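Local coordinates for cupin 2, conserved barrel domain protein (Shewanella frigidimarina NCIMB 400, PDB 3D82) that is of uncharacterised function but binds a nickel ion in its cupin beta-barrel, as a single-domain cupin, at residues D[5-10]-D[23-28]. Residues are numbered along the deposited sequence; the frame is centred on the assembly and turned at random.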
# COMPACT_ATOMS: atom_id res chain seq x y z
N LYS D 5 -7.82 -10.85 11.21
CA LYS D 5 -6.61 -10.28 10.59
C LYS D 5 -6.87 -9.28 9.44
O LYS D 5 -5.91 -8.74 8.90
CB LYS D 5 -5.60 -11.38 10.14
CG LYS D 5 -4.73 -11.97 11.27
CD LYS D 5 -5.23 -13.29 11.84
CE LYS D 5 -4.89 -14.47 10.90
NZ LYS D 5 -5.21 -15.80 11.48
N VAL D 6 -8.13 -9.03 9.06
CA VAL D 6 -8.42 -8.01 8.02
C VAL D 6 -8.15 -6.63 8.64
O VAL D 6 -8.63 -6.37 9.73
CB VAL D 6 -9.87 -8.07 7.51
CG1 VAL D 6 -10.20 -6.81 6.67
CG2 VAL D 6 -10.11 -9.36 6.69
N ILE D 7 -7.37 -5.79 7.96
CA ILE D 7 -7.00 -4.46 8.46
C ILE D 7 -7.77 -3.39 7.70
O ILE D 7 -7.64 -3.30 6.49
CB ILE D 7 -5.48 -4.15 8.26
CG1 ILE D 7 -4.58 -5.18 8.98
CG2 ILE D 7 -5.12 -2.71 8.66
CD1 ILE D 7 -3.80 -6.08 8.01
N ASN D 8 -8.50 -2.55 8.42
CA ASN D 8 -9.25 -1.45 7.86
C ASN D 8 -8.49 -0.17 8.23
O ASN D 8 -8.34 0.17 9.40
CB ASN D 8 -10.67 -1.47 8.42
CG ASN D 8 -11.54 -0.36 7.87
OD1 ASN D 8 -11.31 0.82 8.16
ND2 ASN D 8 -12.57 -0.72 7.11
N PHE D 9 -8.04 0.57 7.21
CA PHE D 9 -7.21 1.77 7.43
C PHE D 9 -7.90 2.82 8.30
O PHE D 9 -7.27 3.31 9.22
CB PHE D 9 -6.72 2.38 6.13
CG PHE D 9 -5.97 1.41 5.25
CD1 PHE D 9 -4.85 0.73 5.75
CD2 PHE D 9 -6.34 1.20 3.93
CE1 PHE D 9 -4.13 -0.17 4.95
CE2 PHE D 9 -5.62 0.30 3.11
CZ PHE D 9 -4.51 -0.37 3.64
N ASN D 10 -9.19 3.11 8.04
CA ASN D 10 -9.95 4.08 8.85
C ASN D 10 -9.99 3.66 10.32
O ASN D 10 -9.83 4.51 11.21
CB ASN D 10 -11.38 4.26 8.33
CG ASN D 10 -12.14 5.40 9.04
OD1 ASN D 10 -11.70 6.55 9.01
ND2 ASN D 10 -13.26 5.09 9.66
N ARG D 23 2.50 4.00 13.44
CA ARG D 23 1.93 2.83 14.09
C ARG D 23 1.99 1.67 13.09
O ARG D 23 1.39 1.76 12.03
CB ARG D 23 0.48 3.08 14.47
CG ARG D 23 0.26 4.20 15.47
CD ARG D 23 0.76 3.86 16.88
NE ARG D 23 0.06 4.69 17.85
CZ ARG D 23 0.41 5.92 18.26
NH1 ARG D 23 1.51 6.55 17.80
NH2 ARG D 23 -0.35 6.54 19.16
N VAL D 24 2.70 0.60 13.46
CA VAL D 24 2.82 -0.60 12.62
C VAL D 24 1.47 -1.31 12.56
O VAL D 24 0.97 -1.75 13.58
CB VAL D 24 3.92 -1.57 13.14
CG1 VAL D 24 3.92 -2.88 12.34
CG2 VAL D 24 5.31 -0.89 13.09
N ILE D 25 0.86 -1.40 11.39
CA ILE D 25 -0.43 -2.11 11.22
C ILE D 25 -0.31 -3.50 10.61
O ILE D 25 -1.23 -4.31 10.72
CB ILE D 25 -1.49 -1.28 10.46
CG1 ILE D 25 -1.03 -0.90 9.05
CG2 ILE D 25 -1.90 -0.05 11.28
CD1 ILE D 25 -2.15 -0.37 8.22
N ALA D 26 0.80 -3.79 9.93
CA ALA D 26 0.99 -5.10 9.32
C ALA D 26 2.45 -5.36 9.05
O ALA D 26 3.26 -4.43 9.04
CB ALA D 26 0.19 -5.20 8.03
N GLU D 27 2.76 -6.64 8.86
CA GLU D 27 4.09 -7.09 8.52
C GLU D 27 4.03 -8.04 7.33
O GLU D 27 3.15 -8.90 7.28
CB GLU D 27 4.73 -7.78 9.70
CG GLU D 27 5.02 -6.79 10.82
CD GLU D 27 5.95 -7.36 11.85
OE1 GLU D 27 5.56 -8.35 12.50
OE2 GLU D 27 7.08 -6.81 12.01
N MSE D 28 4.93 -7.83 6.38
CA MSE D 28 5.09 -8.65 5.17
C MSE D 28 6.57 -9.03 5.12
O MSE D 28 7.40 -8.18 4.82
CB MSE D 28 4.71 -7.85 3.92
CG MSE D 28 4.99 -8.57 2.59
SE MSE D 28 4.78 -7.31 1.12
CE MSE D 28 6.11 -5.97 1.49
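The CD1 methyl of Ile-25 lies 3.8 Å from Ile-7 CG2 and equally far from Phe-9 CD1. At Phe-9 the methyl arrives at the ring edge, near the ring plane and level with the CD1-CE1 side; the Phe-9 side chain also packs on Met-57 of its own chain and on Met-77 of the second subunit. Ile-25 holds CG1 between its backbone N and carbonyl carbon (chi1 59°), and the extended chi2 of 167° carries CD1 outward from strand 23-28. Next to this close trio the packing slackens: Ile-7 CD1 stands 4.1 Å from Ala-26 CB, and segment 5-10 covers 16 Å² of Ala-26 against 63 Å² of Ile-25, which still stays partly exposed. Ile-25 and Ala-26 both point toward segment 5-10 and form a classic beta bulge opposite Phe-33, on strand 23-28, outermost within this chain in the five-stranded cupin sheet. Ile-7 and Asn-8 join an antiparallel ladder with a strand of the second subunit, placing this apolar layer beside the dimer interface. An alanine in place of Ile-7 would probably leave a gap over Ala-26 and deprive the Ile-25 methyl of its partner in Ile-7.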